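Local coordinates for protein BexL (PDB 4XRW) that probably acts as a di-domain aromatase/cyclase of the BE-7585A pathway, guiding cyclisation and aromatisation of a type II polyketide chain, at residues Y189-Q194 and E200-V205; A196-R201 and Q218-D223; P169-S174 and A297-A302. All coordinates share one frame; numbering follows the deposited sequence.

Contact 1 (Y189-Q194 and E200-V205)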
ATOM      1  N   TYR A 189     -15.913  13.766  -0.809  1.00 20.08           N
ATOM      2  CA  TYR A 189     -15.116  12.998   0.158  1.00 21.83           C
ATOM      3  C   TYR A 189     -15.984  12.176   1.100  1.00 18.33           C
ATOM      4  O   TYR A 189     -15.750  10.984   1.287  1.00 18.31           O
ATOM      5  CB  TYR A 189     -14.238  13.947   0.980  1.00 22.41           C
ATOM      6  CG  TYR A 189     -13.496  13.281   2.131  1.00 21.11           C
ATOM      7  CD1 TYR A 189     -12.225  12.722   1.934  1.00 21.28           C
ATOM      8  CD2 TYR A 189     -14.069  13.185   3.380  1.00 19.83           C
ATOM      9  CE1 TYR A 189     -11.541  12.097   3.003  1.00 18.41           C
ATOM     10  CE2 TYR A 189     -13.408  12.573   4.437  1.00 22.71           C
ATOM     11  CZ  TYR A 189     -12.144  12.043   4.238  1.00 18.75           C
ATOM     12  OH  TYR A 189     -11.504  11.448   5.295  1.00 24.89           O
ATOM     13  N   ASP A 190     -16.964  12.825   1.755  1.00 20.31           N
ATOM     14  CA  ASP A 190     -17.819  12.143   2.714  1.00 21.29           C
ATOM     15  C   ASP A 190     -18.532  10.963   2.093  1.00 19.94           C
ATOM     16  O   ASP A 190     -18.717   9.940   2.740  1.00 21.07           O
ATOM     17  CB  ASP A 190     -18.875  13.078   3.322  1.00 22.69           C
ATOM     18  CG  ASP A 190     -18.294  14.089   4.340  1.00 35.92           C
ATOM     19  OD1 ASP A 190     -17.146  13.934   4.826  1.00 29.40           O
ATOM     20  OD2 ASP A 190     -19.019  15.052   4.663  1.00 29.71           O
ATOM     21  N   PHE A 191     -18.979  11.091   0.851  1.00 16.80           N
ATOM     22  CA  PHE A 191     -19.649   9.971   0.193  1.00 17.16           C
ATOM     23  C   PHE A 191     -18.727   8.735   0.088  1.00 15.63           C
ATOM     24  O   PHE A 191     -19.170   7.609   0.293  1.00 17.50           O
ATOM     25  CB  PHE A 191     -20.129  10.384  -1.215  1.00 18.44           C
ATOM     26  CG  PHE A 191     -20.870   9.312  -1.946  1.00 17.28           C
ATOM     27  CD1 PHE A 191     -20.204   8.356  -2.718  1.00 17.06           C
ATOM     28  CD2 PHE A 191     -22.257   9.246  -1.877  1.00 19.54           C
ATOM     29  CE1 PHE A 191     -20.885   7.376  -3.379  1.00 20.06           C
ATOM     30  CE2 PHE A 191     -22.949   8.264  -2.542  1.00 19.16           C
ATOM     31  CZ  PHE A 191     -22.275   7.330  -3.312  1.00 20.30           C
ATOM     32  N   VAL A 192     -17.467   8.958  -0.255  1.00 15.61           N
ATOM     33  CA  VAL A 192     -16.506   7.832  -0.400  1.00 15.28           C
ATOM     34  C   VAL A 192     -15.964   7.347   0.978  1.00 16.38           C
ATOM     35  O   VAL A 192     -15.723   6.155   1.173  1.00 18.37           O
ATOM     36  CB  VAL A 192     -15.342   8.226  -1.317  1.00 16.82           C
ATOM     37  CG1 VAL A 192     -14.458   7.091  -1.527  1.00 17.88           C
ATOM     38  CG2 VAL A 192     -15.902   8.707  -2.699  1.00 17.93           C
ATOM     39  N   ASP A 193     -15.803   8.268   1.913  1.00 17.38           N
ATOM     40  CA  ASP A 193     -15.337   7.941   3.271  1.00 19.25           C
ATOM     41  C   ASP A 193     -16.354   7.078   4.021  1.00 19.43           C
ATOM     42  O   ASP A 193     -16.006   6.087   4.673  1.00 19.37           O
ATOM     43  CB  ASP A 193     -15.070   9.233   4.041  1.00 21.44           C
ATOM     44  CG  ASP A 193     -14.541   9.002   5.457  1.00 23.45           C
ATOM     45  OD1 ASP A 193     -13.594   8.208   5.641  1.00 26.44           O
ATOM     46  OD2 ASP A 193     -15.078   9.653   6.379  1.00 26.23           O
ATOM     47  N   GLN A 194     -17.626   7.460   3.940  1.00 18.72           N
ATOM     48  CA  GLN A 194     -18.668   6.797   4.698  1.00 18.71           C
ATOM     49  C   GLN A 194     -19.156   5.540   4.000  1.00 20.88           C
ATOM     50  O   GLN A 194     -20.317   5.423   3.522  1.00 19.30           O
ATOM     51  CB  GLN A 194     -19.817   7.792   4.970  1.00 20.31           C
ATOM     52  CG  GLN A 194     -19.336   8.963   5.788  1.00 24.97           C
ATOM     53  CD  GLN A 194     -20.399  10.022   6.047  1.00 34.01           C
ATOM     54  OE1 GLN A 194     -21.593   9.747   6.029  1.00 35.07           O
ATOM     55  NE2 GLN A 194     -19.952  11.235   6.295  1.00 31.10           N
ATOM     56  N   GLU A 200     -26.613   0.856   0.737  1.00 23.22           N
ATOM     57  CA  GLU A 200     -27.872   1.542   0.392  1.00 29.52           C
ATOM     58  C   GLU A 200     -27.672   2.549  -0.748  1.00 28.19           C
ATOM     59  O   GLU A 200     -28.650   2.995  -1.364  1.00 30.69           O
ATOM     60  CB  GLU A 200     -28.485   2.199   1.645  1.00 28.48           C
ATOM     61  CG  GLU A 200     -27.904   3.510   2.097  1.00 43.62           C
ATOM     62  CD  GLU A 200     -27.854   3.683   3.644  1.00 55.71           C
ATOM     63  OE1 GLU A 200     -28.298   4.758   4.139  1.00 52.04           O
ATOM     64  OE2 GLU A 200     -27.344   2.773   4.358  1.00 47.29           O
ATOM     65  N   ARG A 201     -26.420   2.863  -1.082  1.00 22.96           N
ATOM     66  CA  ARG A 201     -26.119   3.939  -2.059  1.00 25.45           C
ATOM     67  C   ARG A 201     -25.500   3.469  -3.361  1.00 30.41           C
ATOM     68  O   ARG A 201     -25.496   4.225  -4.337  1.00 27.57           O
ATOM     69  CB  ARG A 201     -25.193   4.986  -1.441  1.00 21.94           C
ATOM     70  CG  ARG A 201     -25.780   5.719  -0.262  1.00 27.09           C
ATOM     71  CD  ARG A 201     -24.791   6.598   0.392  1.00 25.90           C
ATOM     72  NE  ARG A 201     -25.447   7.514   1.309  1.00 25.80           N
ATOM     73  CZ  ARG A 201     -24.870   8.569   1.884  1.00 27.14           C
ATOM     74  NH1 ARG A 201     -23.586   8.850   1.674  1.00 24.92           N
ATOM     75  NH2 ARG A 201     -25.581   9.356   2.668  1.00 28.95           N
ATOM     76  N   LEU A 202     -24.972   2.244  -3.399  1.00 23.21           N
ATOM     77  CA  LEU A 202     -24.347   1.731  -4.591  1.00 20.52           C
ATOM     78  C   LEU A 202     -24.985   0.414  -5.034  1.00 25.56           C
ATOM     79  O   LEU A 202     -25.231  -0.465  -4.211  1.00 29.56           O
ATOM     80  CB  LEU A 202     -22.841   1.532  -4.382  1.00 21.91           C
ATOM     81  CG  LEU A 202     -22.014   2.762  -4.009  1.00 22.01           C
ATOM     82  CD1 LEU A 202     -20.585   2.326  -3.725  1.00 20.04           C
ATOM     83  CD2 LEU A 202     -22.006   3.847  -5.069  1.00 19.56           C
ATOM     84  N   PRO A 203     -25.282   0.285  -6.329  1.00 25.27           N
ATOM     85  CA  PRO A 203     -26.102  -0.887  -6.698  1.00 26.42           C
ATOM     86  C   PRO A 203     -25.347  -2.227  -6.672  1.00 31.87           C
ATOM     87  O   PRO A 203     -25.966  -3.276  -6.554  1.00 38.89           O
ATOM     88  CB  PRO A 203     -26.570  -0.561  -8.121  1.00 29.56           C
ATOM     89  CG  PRO A 203     -25.672   0.523  -8.618  1.00 33.44           C
ATOM     90  CD  PRO A 203     -25.181   1.273  -7.420  1.00 29.08           C
ATOM     91  N   HIS A 204     -24.036  -2.182  -6.807  1.00 30.04           N
ATOM     92  CA  HIS A 204     -23.240  -3.407  -6.872  1.00 33.13           C
ATOM     93  C   HIS A 204     -22.840  -3.928  -5.459  1.00 29.59           C
ATOM     94  O   HIS A 204     -22.296  -5.031  -5.324  1.00 29.91           O
ATOM     95  CB  HIS A 204     -21.996  -3.176  -7.763  1.00 40.90           C
ATOM     96  CG  HIS A 204     -21.197  -1.933  -7.445  1.00 45.19           C
ATOM     97  ND1 HIS A 204     -20.006  -1.980  -6.748  1.00 42.54           N
ATOM     98  CD2 HIS A 204     -21.395  -0.623  -7.761  1.00 28.37           C
ATOM     99  CE1 HIS A 204     -19.516  -0.757  -6.628  1.00 35.04           C
ATOM    100  NE2 HIS A 204     -20.332   0.082  -7.242  1.00 41.26           N
ATOM    101  N   VAL A 205     -23.154  -3.165  -4.423  1.00 22.58           N
ATOM    102  CA  VAL A 205     -22.771  -3.498  -3.029  1.00 20.84           C
ATOM    103  C   VAL A 205     -23.949  -4.046  -2.228  1.00 26.14           C
ATOM    104  O   VAL A 205     -24.957  -3.365  -2.023  1.00 25.79           O
ATOM    105  CB  VAL A 205     -22.190  -2.249  -2.318  1.00 20.46           C
ATOM    106  CG1 VAL A 205     -21.819  -2.566  -0.835  1.00 22.36           C
ATOM    107  CG2 VAL A 205     -21.013  -1.746  -3.076  1.00 23.46           C
TER
HETATM  108  O   HOH W   1     -21.510   6.829   1.412  1.00 19.59           O
HETATM  109  O   HOH W   2     -24.257  10.942   4.660  1.00 44.42           O

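Contact 2 (A196-R201 and Q218-D223)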
ATOM      1  N   ALA A 196     -19.846   2.644   5.079  1.00 19.40           N
ATOM      2  CA  ALA A 196     -20.869   1.852   5.745  1.00 22.33           C
ATOM      3  C   ALA A 196     -22.213   2.031   5.066  1.00 25.47           C
ATOM      4  O   ALA A 196     -23.065   1.157   5.143  1.00 26.50           O
ATOM      5  CB  ALA A 196     -20.953   2.222   7.219  1.00 24.39           C
ATOM      6  N   LEU A 197     -22.383   3.168   4.380  1.00 22.23           N
ATOM      7  CA  LEU A 197     -23.640   3.499   3.709  1.00 22.71           C
ATOM      8  C   LEU A 197     -23.718   3.002   2.273  1.00 23.18           C
ATOM      9  O   LEU A 197     -24.728   3.211   1.584  1.00 21.55           O
ATOM     10  CB  LEU A 197     -23.833   5.019   3.747  1.00 23.17           C
ATOM     11  CG  LEU A 197     -23.840   5.670   5.142  1.00 26.75           C
ATOM     12  CD1 LEU A 197     -23.991   7.163   5.023  1.00 27.21           C
ATOM     13  CD2 LEU A 197     -24.966   5.111   6.051  1.00 28.97           C
ATOM     14  N   TRP A 198     -22.649   2.376   1.778  1.00 19.21           N
ATOM     15  CA  TRP A 198     -22.621   1.957   0.381  1.00 20.05           C
ATOM     16  C   TRP A 198     -23.589   0.833   0.028  1.00 20.58           C
ATOM     17  O   TRP A 198     -23.937   0.691  -1.131  1.00 23.66           O
ATOM     18  CB  TRP A 198     -21.200   1.535  -0.018  1.00 17.83           C
ATOM     19  CG  TRP A 198     -20.236   2.635  -0.212  1.00 16.45           C
ATOM     20  CD1 TRP A 198     -20.447   3.974  -0.068  1.00 17.80           C
ATOM     21  CD2 TRP A 198     -18.862   2.491  -0.583  1.00 19.15           C
ATOM     22  NE1 TRP A 198     -19.304   4.678  -0.340  1.00 21.11           N
ATOM     23  CE2 TRP A 198     -18.311   3.797  -0.667  1.00 20.57           C
ATOM     24  CE3 TRP A 198     -18.050   1.393  -0.864  1.00 23.48           C
ATOM     25  CZ2 TRP A 198     -17.002   4.028  -1.023  1.00 23.20           C
ATOM     26  CZ3 TRP A 198     -16.732   1.629  -1.218  1.00 21.99           C
ATOM     27  CH2 TRP A 198     -16.219   2.937  -1.277  1.00 25.67           C
ATOM     28  N   ALA A 199     -24.035   0.025   1.000  1.00 21.60           N
ATOM     29  CA  ALA A 199     -25.008  -1.004   0.666  1.00 24.44           C
ATOM     30  C   ALA A 199     -26.354  -0.364   0.281  1.00 26.37           C
ATOM     31  O   ALA A 199     -27.122  -0.978  -0.440  1.00 34.79           O
ATOM     32  CB  ALA A 199     -25.201  -1.985   1.812  1.00 27.77           C
ATOM     33  N   GLU A 200     -26.613   0.856   0.737  1.00 23.22           N
ATOM     34  CA  GLU A 200     -27.872   1.542   0.392  1.00 29.52           C
ATOM     35  C   GLU A 200     -27.672   2.549  -0.748  1.00 28.19           C
ATOM     36  O   GLU A 200     -28.650   2.995  -1.364  1.00 30.69           O
ATOM     37  CB  GLU A 200     -28.485   2.199   1.645  1.00 28.48           C
ATOM     38  CG  GLU A 200     -27.904   3.510   2.097  1.00 43.62           C
ATOM     39  CD  GLU A 200     -27.854   3.683   3.644  1.00 55.71           C
ATOM     40  OE1 GLU A 200     -28.298   4.758   4.139  1.00 52.04           O
ATOM     41  OE2 GLU A 200     -27.344   2.773   4.358  1.00 47.29           O
ATOM     42  N   ARG A 201     -26.420   2.863  -1.082  1.00 22.96           N
ATOM     43  CA  ARG A 201     -26.119   3.939  -2.059  1.00 25.45           C
ATOM     44  C   ARG A 201     -25.500   3.469  -3.361  1.00 30.41           C
ATOM     45  O   ARG A 201     -25.496   4.225  -4.337  1.00 27.57           O
ATOM     46  CB  ARG A 201     -25.193   4.986  -1.441  1.00 21.94           C
ATOM     47  CG  ARG A 201     -25.780   5.719  -0.262  1.00 27.09           C
ATOM     48  CD  ARG A 201     -24.791   6.598   0.392  1.00 25.90           C
ATOM     49  NE  ARG A 201     -25.447   7.514   1.309  1.00 25.80           N
ATOM     50  CZ  ARG A 201     -24.870   8.569   1.884  1.00 27.14           C
ATOM     51  NH1 ARG A 201     -23.586   8.850   1.674  1.00 24.92           N
ATOM     52  NH2 ARG A 201     -25.581   9.356   2.668  1.00 28.95           N
ATOM     53  N   GLN A 218      -9.327   2.657   8.314  1.00 16.16           N
ATOM     54  CA  GLN A 218     -10.501   1.812   8.109  1.00 16.65           C
ATOM     55  C   GLN A 218     -10.111   0.419   7.592  1.00 16.47           C
ATOM     56  O   GLN A 218      -9.174   0.318   6.763  1.00 16.12           O
ATOM     57  CB  GLN A 218     -11.432   2.461   7.099  1.00 16.61           C
ATOM     58  CG  GLN A 218     -12.004   3.795   7.475  1.00 17.53           C
ATOM     59  CD  GLN A 218     -12.866   4.375   6.381  1.00 20.03           C
ATOM     60  OE1 GLN A 218     -12.643   4.124   5.204  1.00 20.26           O
ATOM     61  NE2 GLN A 218     -13.876   5.134   6.768  1.00 22.78           N
ATOM     62  N   VAL A 219     -10.825  -0.619   8.061  1.00 15.39           N
ATOM     63  CA  VAL A 219     -10.770  -1.929   7.468  1.00 16.25           C
ATOM     64  C   VAL A 219     -12.137  -2.115   6.823  1.00 16.49           C
ATOM     65  O   VAL A 219     -13.157  -2.182   7.499  1.00 19.42           O
ATOM     66  CB  VAL A 219     -10.452  -3.031   8.487  1.00 18.77           C
ATOM     67  CG1 VAL A 219     -10.440  -4.375   7.794  1.00 18.37           C
ATOM     68  CG2 VAL A 219      -9.113  -2.736   9.143  1.00 20.29           C
ATOM     69  N   LEU A 220     -12.142  -2.098   5.506  1.00 17.44           N
ATOM     70  CA  LEU A 220     -13.401  -2.122   4.744  1.00 15.74           C
ATOM     71  C   LEU A 220     -13.560  -3.489   4.147  1.00 18.41           C
ATOM     72  O   LEU A 220     -12.785  -3.897   3.301  1.00 20.12           O
ATOM     73  CB  LEU A 220     -13.393  -1.033   3.681  1.00 16.49           C
ATOM     74  CG  LEU A 220     -14.569  -1.015   2.717  1.00 18.05           C
ATOM     75  CD1 LEU A 220     -15.882  -0.893   3.494  1.00 21.91           C
ATOM     76  CD2 LEU A 220     -14.348   0.168   1.760  1.00 21.82           C
ATOM     77  N   ARG A 221     -14.547  -4.225   4.646  1.00 14.74           N
ATOM     78  CA  ARG A 221     -14.941  -5.465   4.053  1.00 14.27           C
ATOM     79  C   ARG A 221     -16.283  -5.279   3.403  1.00 17.73           C
ATOM     80  O   ARG A 221     -17.194  -4.703   4.010  1.00 21.20           O
ATOM     81  CB  ARG A 221     -14.993  -6.582   5.078  1.00 19.85           C
ATOM     82  CG  ARG A 221     -13.651  -6.862   5.666  1.00 22.26           C
ATOM     83  CD  ARG A 221     -13.773  -7.925   6.776  1.00 22.61           C
ATOM     84  NE  ARG A 221     -14.173  -9.235   6.244  1.00 23.87           N
ATOM     85  CZ  ARG A 221     -13.314 -10.192   5.855  1.00 20.66           C
ATOM     86  NH1 ARG A 221     -12.010 -10.002   5.913  1.00 23.70           N
ATOM     87  NH2 ARG A 221     -13.771 -11.342   5.410  1.00 22.42           N
ATOM     88  N   MET A 222     -16.383  -5.704   2.158  1.00 17.54           N
ATOM     89  CA  MET A 222     -17.672  -5.549   1.481  1.00 19.77           C
ATOM     90  C   MET A 222     -17.994  -6.669   0.540  1.00 18.96           C
ATOM     91  O   MET A 222     -17.118  -7.335   0.025  1.00 17.89           O
ATOM     92  CB  MET A 222     -17.734  -4.214   0.767  1.00 21.53           C
ATOM     93  CG  MET A 222     -16.685  -3.934  -0.200  1.00 28.57           C
ATOM     94  SD  MET A 222     -16.849  -2.188  -0.693  1.00 34.14           S
ATOM     95  CE  MET A 222     -17.299  -2.375  -2.405  1.00 37.11           C
ATOM     96  N   ASP A 223     -19.302  -6.893   0.410  1.00 18.70           N
ATOM     97  CA  ASP A 223     -19.891  -7.863  -0.481  1.00 19.24           C
ATOM     98  C   ASP A 223     -20.377  -7.190  -1.736  1.00 20.13           C
ATOM     99  O   ASP A 223     -21.138  -6.203  -1.672  1.00 21.56           O
ATOM    100  CB  ASP A 223     -21.074  -8.546   0.186  1.00 21.62           C
ATOM    101  CG  ASP A 223     -20.670  -9.589   1.185  1.00 29.57           C
ATOM    102  OD1 ASP A 223     -19.457  -9.751   1.487  1.00 28.05           O
ATOM    103  OD2 ASP A 223     -21.588 -10.245   1.690  1.00 28.67           O
TER

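Contact 3 (P169-S174 and A297-A302)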
ATOM      1  N   PRO A 169       7.273  -3.364 -16.669  1.00 47.66           N
ATOM      2  CA  PRO A 169       6.100  -2.551 -16.995  1.00 42.57           C
ATOM      3  C   PRO A 169       4.970  -3.342 -17.631  1.00 36.32           C
ATOM      4  O   PRO A 169       3.884  -2.782 -17.746  1.00 40.34           O
ATOM      5  CB  PRO A 169       6.648  -1.508 -17.988  1.00 44.84           C
ATOM      6  CG  PRO A 169       8.100  -1.641 -17.959  1.00 44.29           C
ATOM      7  CD  PRO A 169       8.401  -3.037 -17.553  1.00 46.94           C
ATOM      8  N   GLU A 170       5.207  -4.586 -18.053  1.00 34.84           N
ATOM      9  CA  GLU A 170       4.117  -5.377 -18.627  1.00 43.00           C
ATOM     10  C   GLU A 170       3.190  -5.923 -17.537  1.00 36.19           C
ATOM     11  O   GLU A 170       1.996  -6.129 -17.774  1.00 32.21           O
ATOM     12  CB  GLU A 170       4.659  -6.524 -19.473  1.00 46.36           C
ATOM     13  CG  GLU A 170       5.285  -6.078 -20.800  1.00 58.28           C
ATOM     14  CD  GLU A 170       5.887  -7.234 -21.586  1.00 79.94           C
ATOM     15  OE1 GLU A 170       5.586  -8.407 -21.258  1.00 85.39           O
ATOM     16  OE2 GLU A 170       6.667  -6.968 -22.528  1.00 85.08           O
ATOM     17  N   LEU A 171       3.744  -6.124 -16.343  1.00 31.54           N
ATOM     18  CA  LEU A 171       2.997  -6.697 -15.230  1.00 32.54           C
ATOM     19  C   LEU A 171       2.404  -5.635 -14.314  1.00 29.40           C
ATOM     20  O   LEU A 171       1.466  -5.909 -13.573  1.00 31.16           O
ATOM     21  CB  LEU A 171       3.899  -7.615 -14.416  1.00 34.75           C
ATOM     22  CG  LEU A 171       4.597  -8.720 -15.219  1.00 37.34           C
ATOM     23  CD1 LEU A 171       5.440  -9.580 -14.307  1.00 35.58           C
ATOM     24  CD2 LEU A 171       3.600  -9.564 -15.975  1.00 31.47           C
ATOM     25  N   THR A 172       2.950  -4.435 -14.362  1.00 29.01           N
ATOM     26  CA  THR A 172       2.569  -3.370 -13.433  1.00 31.24           C
ATOM     27  C   THR A 172       2.011  -2.226 -14.226  1.00 36.28           C
ATOM     28  O   THR A 172       2.657  -1.757 -15.152  1.00 31.91           O
ATOM     29  CB  THR A 172       3.769  -2.891 -12.619  1.00 33.16           C
ATOM     30  OG1 THR A 172       4.268  -3.988 -11.859  1.00 36.73           O
ATOM     31  CG2 THR A 172       3.397  -1.742 -11.667  1.00 38.38           C
ATOM     32  N   PHE A 173       0.815  -1.763 -13.872  1.00 26.75           N
ATOM     33  CA  PHE A 173       0.215  -0.656 -14.598  1.00 27.51           C
ATOM     34  C   PHE A 173      -0.657   0.145 -13.653  1.00 32.97           C
ATOM     35  O   PHE A 173      -1.080  -0.348 -12.612  1.00 24.12           O
ATOM     36  CB  PHE A 173      -0.582  -1.157 -15.807  1.00 33.45           C
ATOM     37  CG  PHE A 173      -1.707  -2.072 -15.462  1.00 29.86           C
ATOM     38  CD1 PHE A 173      -2.989  -1.580 -15.320  1.00 33.35           C
ATOM     39  CD2 PHE A 173      -1.488  -3.429 -15.258  1.00 31.26           C
ATOM     40  CE1 PHE A 173      -4.046  -2.420 -15.008  1.00 33.62           C
ATOM     41  CE2 PHE A 173      -2.533  -4.280 -14.933  1.00 35.52           C
ATOM     42  CZ  PHE A 173      -3.825  -3.764 -14.805  1.00 34.13           C
ATOM     43  N   SER A 174      -0.898   1.387 -14.028  1.00 27.26           N
ATOM     44  CA  SER A 174      -1.646   2.299 -13.209  1.00 30.10           C
ATOM     45  C   SER A 174      -2.558   3.098 -14.115  1.00 38.94           C
ATOM     46  O   SER A 174      -2.213   3.370 -15.262  1.00 31.78           O
ATOM     47  CB  SER A 174      -0.706   3.185 -12.433  1.00 28.17           C
ATOM     48  OG  SER A 174      -1.362   4.336 -11.946  1.00 43.58           O
ATOM     49  N   ALA A 297      -5.032 -16.962 -23.316  1.00 63.45           N
ATOM     50  CA  ALA A 297      -5.056 -15.620 -22.747  1.00 58.29           C
ATOM     51  C   ALA A 297      -3.666 -15.268 -22.211  1.00 51.72           C
ATOM     52  O   ALA A 297      -2.980 -16.121 -21.633  1.00 40.38           O
ATOM     53  CB  ALA A 297      -6.107 -15.519 -21.650  1.00 54.15           C
ATOM     54  N   GLY A 298      -3.257 -14.017 -22.413  1.00 50.23           N
ATOM     55  CA  GLY A 298      -1.942 -13.557 -21.999  1.00 48.21           C
ATOM     56  C   GLY A 298      -1.966 -12.314 -21.121  1.00 45.96           C
ATOM     57  O   GLY A 298      -3.013 -11.888 -20.641  1.00 36.41           O
ATOM     58  N   VAL A 299      -0.794 -11.731 -20.912  1.00 38.71           N
ATOM     59  CA  VAL A 299      -0.660 -10.561 -20.055  1.00 41.69           C
ATOM     60  C   VAL A 299      -1.527  -9.419 -20.559  1.00 42.49           C
ATOM     61  O   VAL A 299      -2.226  -8.773 -19.784  1.00 41.18           O
ATOM     62  CB  VAL A 299       0.811 -10.104 -19.971  1.00 44.75           C
ATOM     63  CG1 VAL A 299       0.916  -8.655 -19.553  1.00 43.27           C
ATOM     64  CG2 VAL A 299       1.585 -11.010 -19.012  1.00 41.70           C
ATOM     65  N   ALA A 300      -1.482  -9.168 -21.861  1.00 42.50           N
ATOM     66  CA  ALA A 300      -2.273  -8.084 -22.443  1.00 46.07           C
ATOM     67  C   ALA A 300      -3.760  -8.252 -22.133  1.00 43.87           C
ATOM     68  O   ALA A 300      -4.447  -7.272 -21.824  1.00 44.82           O
ATOM     69  CB  ALA A 300      -2.055  -8.013 -23.951  1.00 47.22           C
ATOM     70  N   GLU A 301      -4.260  -9.485 -22.223  1.00 41.63           N
ATOM     71  CA  GLU A 301      -5.671  -9.762 -21.949  1.00 45.00           C
ATOM     72  C   GLU A 301      -5.979  -9.594 -20.461  1.00 45.66           C
ATOM     73  O   GLU A 301      -7.068  -9.160 -20.094  1.00 44.40           O
ATOM     74  CB  GLU A 301      -6.062 -11.176 -22.388  1.00 49.80           C
ATOM     75  CG  GLU A 301      -6.230 -11.369 -23.904  1.00 59.38           C
ATOM     76  CD  GLU A 301      -4.904 -11.377 -24.675  1.00 59.19           C
ATOM     77  OE1 GLU A 301      -3.851 -11.744 -24.094  1.00 56.06           O
ATOM     78  OE2 GLU A 301      -4.922 -11.012 -25.872  1.00 63.77           O
ATOM     79  N   ALA A 302      -5.030  -9.961 -19.605  1.00 41.31           N
ATOM     80  CA  ALA A 302      -5.220  -9.807 -18.169  1.00 36.61           C
ATOM     81  C   ALA A 302      -5.247  -8.323 -17.801  1.00 38.73           C
ATOM     82  O   ALA A 302      -6.055  -7.917 -16.972  1.00 38.34           O
ATOM     83  CB  ALA A 302      -4.121 -10.534 -17.392  1.00 39.56           C
TER

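Contact 1 (Y189-Q194 and E200-V205)
R201 NH1, 3.8 Å from F191 CD2, donates to water 1, whose oxygen is 2.9 Å away; that water spends both protons on backbone carbonyls, F191 O at 2.7 Å and Q194 O at 2.8 Å. Three groups thus fix one water where helix 185-193 ends. The same water oxygen sits above one face of F191, toward the rim. A second water accepts from R201 NH2 and donates to Q194 OE1, so both terminal nitrogens reach the 189-194 segment through solvent. F191 leaves the helix with CG anti to the backbone N (chi1 -178°), which brings the far end of its ring close to R201 and L202. The ring and guanidinium planes are 11° apart, but the groups slide past each other and NH1 approaches obliquely; R201 CD touches F191 CE2 at 3.8 Å. L202 CD2 meets the ring at its edge, near the plane, 3.9 Å from F191 CZ. With an alanine here, the R201 methylenes and L202 CD2 would probably lose their shared apolar surface and the guanidinium be freer to turn. A321 and H324 of helix 299-326 also border F191, placing this pair of short helices beside the long C-terminal helix of the helix-grip fold.

Contact 2 (A196-R201 and Q218-D223)
W198 and M222 meet through two different first torsions. The tryptophan sets CG anti to its carbonyl carbon (chi1 -74°), which carries the indole from helix 198-201 toward strand 217-225; the methionine holds CG between backbone N and carbonyl carbon (chi1 56°), and with chi2 extended this places the sulfur at the indole. M222 SD is 3.8 Å from W198 CE3 and 3.9 Å from W198 CZ3. Measured from the centroid of the six-membered ring, SD lies 5.0 Å away and 82° off the ring normal, so this is a Met-aromatic contact made at the ring edge. The bend at chi3 only directs the methyl, with M222 CE 4.1 Å from W198 CE3. L220, two residues earlier on the same side of the strand, crosses the indole at about a right angle, and its CD2 comes to 4.1 Å from W198 CZ3. In the helix-grip fold of this domain, the indole thereby joins a short helix to an inner strand of the antiparallel sheet. The polar end of the indole is satisfied elsewhere: W198 NE1 donates to F191 O on helix 185-193. The CE3-CZ3 side of the six-membered ring is turned to the strand, while V192 of that helix and R238 of strand 231-241 also touch the tryptophan.

Contact 3 (P169-S174 and A297-A302)
V299, in the first turn of helix 299-326, packs at the surface against E170 and L171, just ahead of strand 172-181. The contact is van der Waals in kind and small, burying 132 Å² over both sides, and the valine carries most of the helix's share. Its two methyls divide the work. CG1 stands anti to the backbone N (chi1 158°) and rests on the E170 backbone, with V299 CG1 3.3 Å from E170 O; CG2 turns to the leucine and lies 3.9 Å from L171 CD2. The L171 CB points away from the helix, yet the branch end returns toward it, and the two side chains cross at about a right angle. The helix start is organised locally. G298 occupies the N-cap position, and its N donates to E301 OE1 at 2.9 Å, with an angle of 141° at the hydrogen; the oxygen is met on its anti side, 33° out of the carboxylate plane. The E301 carboxylate thus accepts the backbone N-H of the N-cap residue, a place that probably suits the helix dipole. A302 N to G298 O, 3.0 Å, is the first helical bond. Beyond the two segments, R303 of the same helix donates to E170 O, T286 touches both L171 and V299, and strand 274-284 pairs with L171 and F173 through L284 and V282.

In the fold
Contacts 1 and 2 form one continuous cluster, their centres 7 Å apart, sharing E200 and R201 of helix 198-201. Besides the indole bond to F191 O, a probable hydrogen bond from Q218 NE2 to D193 O, 3.1 Å, joins them. Contact 3 is remote, its centre 29 Å from each of the others, with nearest atoms about 17 Å from contact 1 and about 18 Å from contact 2. Helix 299-326 bridges the distance, beginning at contact 3 and reaching F191 and R201 through A321 and H324. Contacts 2 and 3 also reach the same seven-stranded sheet, contact 3 at one of its two edge strands, 172-181. As in other helix-grip proteins, the substrate pocket probably lies between sheet and long helix.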